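Local structure of lipocalin AI-4 (Rhodnius prolixus, 5H9N) at residues T4-I17 and G69-F81. The protein binds cysteinyl leukotrienes such as leukotriene C4 as a salivary lipocalin of a blood-feeding insect, probably sequestering these mediators from the host. The protein carries 1 engineered substitution. Numbering follows the deposited sequence.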
loop_
_atom_site.group_PDB
_atom_site.type_symbol
_atom_site.label_atom_id
_atom_site.label_comp_id
_atom_site.label_asym_id
_atom_site.label_seq_id
_atom_site.Cartn_x
_atom_site.Cartn_y
_atom_site.Cartn_z
ATOM N N THR A 4 -6.598 4.851 -17.564
ATOM C CA THR A 4 -5.727 6.026 -17.552
ATOM C C THR A 4 -5.840 6.871 -16.287
ATOM O O THR A 4 -5.109 7.845 -16.117
ATOM C CB THR A 4 -6.016 6.917 -18.763
ATOM O OG1 THR A 4 -7.423 7.194 -18.826
ATOM C CG2 THR A 4 -5.586 6.211 -20.038
ATOM N N SER A 5 -6.759 6.506 -15.403
ATOM C CA SER A 5 -6.858 7.176 -14.115
ATOM C C SER A 5 -7.409 6.207 -13.090
ATOM O O SER A 5 -7.973 5.167 -13.446
ATOM C CB SER A 5 -7.722 8.447 -14.203
ATOM O OG SER A 5 -9.022 8.181 -14.697
ATOM N N ILE A 6 -7.222 6.528 -11.818
ATOM C CA ILE A 6 -7.693 5.675 -10.749
ATOM C C ILE A 6 -9.225 5.617 -10.739
ATOM O O ILE A 6 -9.890 6.490 -11.284
ATOM C CB ILE A 6 -7.147 6.164 -9.404
ATOM C CG1 ILE A 6 -7.659 7.575 -9.082
ATOM C CG2 ILE A 6 -5.604 6.078 -9.412
ATOM C CD1 ILE A 6 -7.110 8.144 -7.791
ATOM N N PRO A 7 -9.793 4.575 -10.113
ATOM C CA PRO A 7 -11.257 4.445 -10.147
ATOM C C PRO A 7 -11.967 5.625 -9.492
ATOM O O PRO A 7 -11.474 6.190 -8.512
ATOM C CB PRO A 7 -11.512 3.157 -9.351
ATOM C CG PRO A 7 -10.249 2.385 -9.454
ATOM C CD PRO A 7 -9.159 3.417 -9.454
ATOM N N THR A 8 -13.112 5.992 -10.049
ATOM C CA THR A 8 -13.948 7.023 -9.459
ATOM C C THR A 8 -14.286 6.649 -8.024
ATOM O O THR A 8 -14.708 5.523 -7.747
ATOM C CB THR A 8 -15.221 7.210 -10.266
ATOM O OG1 THR A 8 -14.864 7.449 -11.630
ATOM C CG2 THR A 8 -16.033 8.383 -9.735
ATOM N N GLY A 9 -14.084 7.583 -7.107
ATOM C CA GLY A 9 -14.270 7.290 -5.699
ATOM C C GLY A 9 -12.954 7.186 -4.948
ATOM O O GLY A 9 -12.902 7.397 -3.737
ATOM N N CYS A 10 -11.887 6.840 -5.657
ATOM C CA CYS A 10 -10.558 6.804 -5.052
ATOM C C CYS A 10 -9.992 8.210 -4.903
ATOM O O CYS A 10 -10.213 9.085 -5.758
ATOM C CB CYS A 10 -9.606 5.943 -5.877
ATOM S SG CYS A 10 -10.067 4.215 -5.895
ATOM N N ASN A 11 -9.285 8.444 -3.807
ATOM C CA ASN A 11 -8.725 9.761 -3.518
ATOM C C ASN A 11 -7.388 9.953 -4.238
ATOM O O ASN A 11 -6.441 9.226 -3.980
ATOM C CB ASN A 11 -8.573 9.909 -1.995
ATOM C CG ASN A 11 -8.313 11.339 -1.547
ATOM O OD1 ASN A 11 -7.839 12.178 -2.307
ATOM N ND2 ASN A 11 -8.622 11.616 -0.282
ATOM N N ALA A 12 -7.309 10.930 -5.131
ATOM C CA ALA A 12 -6.058 11.179 -5.849
ATOM C C ALA A 12 -5.003 11.873 -4.980
ATOM O O ALA A 12 -3.828 11.926 -5.362
ATOM C CB ALA A 12 -6.321 11.990 -7.099
ATOM N N LEU A 13 -5.411 12.378 -3.816
ATOM C CA LEU A 13 -4.490 12.927 -2.805
ATOM C C LEU A 13 -3.644 14.058 -3.380
ATOM O O LEU A 13 -2.481 14.229 -3.034
ATOM C CB LEU A 13 -3.599 11.824 -2.214
ATOM C CG LEU A 13 -4.401 10.862 -1.329
ATOM C CD1 LEU A 13 -3.561 9.702 -0.837
ATOM C CD2 LEU A 13 -4.991 11.624 -0.153
ATOM N N SER A 14 -4.248 14.837 -4.261
ATOM C CA SER A 14 -3.546 15.947 -4.875
ATOM C C SER A 14 -2.982 16.888 -3.801
ATOM O O SER A 14 -3.712 17.333 -2.922
ATOM C CB SER A 14 -4.489 16.694 -5.817
ATOM O OG SER A 14 -3.814 17.747 -6.472
ATOM N N GLY A 15 -1.681 17.175 -3.866
ATOM C CA GLY A 15 -1.051 18.073 -2.911
ATOM C C GLY A 15 -0.651 17.394 -1.610
ATOM O O GLY A 15 -0.100 18.023 -0.702
ATOM N N LYS A 16 -0.902 16.097 -1.510
ATOM C CA LYS A 16 -0.641 15.402 -0.262
ATOM C C LYS A 16 0.441 14.332 -0.372
ATOM O O LYS A 16 0.855 13.760 0.640
ATOM C CB LYS A 16 -1.939 14.787 0.263
ATOM C CG LYS A 16 -2.951 15.845 0.683
ATOM C CD LYS A 16 -4.335 15.263 0.891
ATOM C CE LYS A 16 -5.323 16.351 1.284
ATOM N NZ LYS A 16 -6.723 15.847 1.298
ATOM N N ILE A 17 0.905 14.067 -1.586
ATOM C CA ILE A 17 1.932 13.055 -1.831
ATOM C C ILE A 17 3.321 13.682 -1.813
ATOM O O ILE A 17 3.516 14.788 -2.301
ATOM C CB ILE A 17 1.694 12.348 -3.190
ATOM C CG1 ILE A 17 0.353 11.613 -3.170
ATOM C CG2 ILE A 17 2.818 11.372 -3.509
ATOM C CD1 ILE A 17 -0.043 10.993 -4.500
ATOM N N GLY A 69 2.817 -4.435 -11.536
ATOM C CA GLY A 69 2.461 -3.026 -11.491
ATOM C C GLY A 69 2.785 -2.230 -12.733
ATOM O O GLY A 69 3.595 -2.632 -13.572
ATOM N N SER A 70 2.136 -1.077 -12.838
ATOM C CA SER A 70 2.406 -0.113 -13.886
ATOM C C SER A 70 1.995 1.263 -13.385
ATOM O O SER A 70 1.117 1.388 -12.531
ATOM C CB SER A 70 1.661 -0.474 -15.172
ATOM O OG SER A 70 0.276 -0.613 -14.928
ATOM N N THR A 71 2.633 2.306 -13.893
ATOM C CA THR A 71 2.235 3.657 -13.521
ATOM C C THR A 71 0.872 3.996 -14.116
ATOM O O THR A 71 0.495 3.499 -15.171
ATOM C CB THR A 71 3.254 4.702 -13.980
ATOM O OG1 THR A 71 3.484 4.550 -15.385
ATOM C CG2 THR A 71 4.556 4.540 -13.240
ATOM N N VAL A 72 0.127 4.848 -13.420
ATOM C CA VAL A 72 -1.157 5.333 -13.894
ATOM C C VAL A 72 -0.917 6.674 -14.566
ATOM O O VAL A 72 -0.510 7.643 -13.909
ATOM C CB VAL A 72 -2.167 5.485 -12.749
ATOM C CG1 VAL A 72 -3.479 6.008 -13.267
ATOM C CG2 VAL A 72 -2.377 4.149 -12.039
ATOM N N SER A 73 -1.152 6.720 -15.871
ATOM C CA SER A 73 -0.828 7.881 -16.682
ATOM C C SER A 73 -1.388 9.212 -16.158
ATOM O O SER A 73 -0.703 10.237 -16.175
ATOM C CB SER A 73 -1.322 7.638 -18.109
ATOM O OG SER A 73 -1.081 8.769 -18.928
ATOM N N GLY A 74 -2.625 9.197 -15.687
ATOM C CA GLY A 74 -3.311 10.432 -15.349
ATOM C C GLY A 74 -3.174 10.896 -13.915
ATOM O O GLY A 74 -3.626 11.985 -13.596
ATOM N N ASN A 75 -2.574 10.073 -13.054
ATOM C CA ASN A 75 -2.483 10.371 -11.622
ATOM C C ASN A 75 -1.066 10.195 -11.117
ATOM O O ASN A 75 -0.617 9.069 -10.852
ATOM C CB ASN A 75 -3.418 9.475 -10.791
ATOM C CG ASN A 75 -4.876 9.635 -11.166
ATOM O OD1 ASN A 75 -5.450 8.780 -11.851
ATOM N ND2 ASN A 75 -5.493 10.728 -10.719
ATOM N N GLN A 76 -0.357 11.310 -11.003
ATOM C CA GLN A 76 1.028 11.304 -10.558
ATOM C C GLN A 76 1.195 10.588 -9.227
ATOM O O GLN A 76 0.455 10.844 -8.275
ATOM C CB GLN A 76 1.528 12.740 -10.459
ATOM C CG GLN A 76 2.999 12.891 -10.187
ATOM C CD GLN A 76 3.405 14.347 -10.114
ATOM O OE1 GLN A 76 3.591 15.002 -11.140
ATOM N NE2 GLN A 76 3.526 14.870 -8.898
ATOM N N GLY A 77 2.151 9.664 -9.187
ATOM C CA GLY A 77 2.441 8.921 -7.973
ATOM C C GLY A 77 1.701 7.608 -7.850
ATOM O O GLY A 77 2.071 6.769 -7.023
ATOM N N PHE A 78 0.673 7.413 -8.659
ATOM C CA PHE A 78 -0.135 6.198 -8.544
ATOM C C PHE A 78 0.351 5.063 -9.430
ATOM O O PHE A 78 0.864 5.263 -10.546
ATOM C CB PHE A 78 -1.606 6.494 -8.854
ATOM C CG PHE A 78 -2.382 6.959 -7.651
ATOM C CD1 PHE A 78 -2.397 8.294 -7.300
ATOM C CD2 PHE A 78 -3.081 6.053 -6.857
ATOM C CE1 PHE A 78 -3.106 8.718 -6.176
ATOM C CE2 PHE A 78 -3.767 6.472 -5.752
ATOM C CZ PHE A 78 -3.792 7.797 -5.414
ATOM N N TYR A 79 0.148 3.861 -8.900
ATOM C CA TYR A 79 0.452 2.611 -9.570
ATOM C C TYR A 79 -0.797 1.758 -9.621
ATOM O O TYR A 79 -1.609 1.779 -8.693
ATOM C CB TYR A 79 1.569 1.864 -8.835
ATOM C CG TYR A 79 2.893 2.571 -8.938
ATOM C CD1 TYR A 79 3.208 3.617 -8.084
ATOM C CD2 TYR A 79 3.806 2.234 -9.927
ATOM C CE1 TYR A 79 4.405 4.287 -8.195
ATOM C CE2 TYR A 79 5.006 2.890 -10.041
ATOM C CZ TYR A 79 5.306 3.908 -9.175
ATOM O OH TYR A 79 6.500 4.575 -9.296
ATOM N N SER A 80 -0.940 0.994 -10.700
ATOM C CA SER A 80 -1.981 -0.013 -10.837
ATOM C C SER A 80 -1.331 -1.381 -10.765
ATOM O O SER A 80 -0.367 -1.649 -11.488
ATOM C CB SER A 80 -2.724 0.151 -12.162
ATOM O OG SER A 80 -3.630 -0.910 -12.391
ATOM N N PHE A 81 -1.849 -2.241 -9.899
ATOM C CA PHE A 81 -1.354 -3.603 -9.780
ATOM C C PHE A 81 -2.413 -4.595 -10.201
ATOM O O PHE A 81 -3.541 -4.573 -9.691
ATOM C CB PHE A 81 -0.892 -3.877 -8.349
ATOM C CG PHE A 81 0.427 -3.256 -8.030
ATOM C CD1 PHE A 81 1.598 -3.930 -8.297
ATOM C CD2 PHE A 81 0.503 -1.970 -7.513
ATOM C CE1 PHE A 81 2.833 -3.348 -8.036
ATOM C CE2 PHE A 81 1.743 -1.392 -7.234
ATOM C CZ PHE A 81 2.902 -2.081 -7.512
#
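Ile6 meets Asn75 and Phe78 together, and its branches divide the work. From Ile6 CB, which lies 4.0 Å from Asn75 OD1, the side chain forks. A chi1 of 63° sets CG1 in the space flanked by N and C of its own backbone, which turns the other branch to the ring: Ile6 CG2 packs 3.6 Å from Phe78 CD2, and also near Asn75 OD1. Ile6 CG1 crosses the Asn75 amide at a slant, closest to its oxygen, and the extended second torsion carries CD1 over one face of the Phe78 ring. Ile6 CD1 stands only 17° off the normal through the Phe78 ring centroid, displaced toward the rim: a CH-pi contact.

Two hydrogen bonds, one of them weak, join the segments at the same place. Ile6 N donates to Asn75 OD1 at 2.9 Å with an N-H...O angle of 155°, reaching the oxygen from somewhat out of the amide plane. The weak bond, from Gly74 N to Thr4 O, is bent despite its 2.9 Å length. Val72 CG1 lies against Ser5 CA and Thr4 O. The amide's other end, Asn75 ND2, lies against the methyl of Ala12.

Farther along, Ala12 O comes in at the ring edge, 3.4 Å from Phe78 CE1. Asn11 O approaches obliquely, 3.3 Å from Phe78 CZ, as does Ile17 CD1, which also rests on Gln76 O.

Residues 72-75 and 75-78 form successive type I and type II turns in the hairpin connecting strands 63-71 and 78-85 of the antiparallel lipocalin barrel. The irregular segment 4-17, before helix 23-26, crosses this hairpin end and is tied by the Cys10-Cys111 disulfide to strand 105-112, whose Tyr109 touches Phe78 and hydrogen-bonds through OH to Asn11 N. Farther down strand 78-85, Phe81 touches the bound leukotriene.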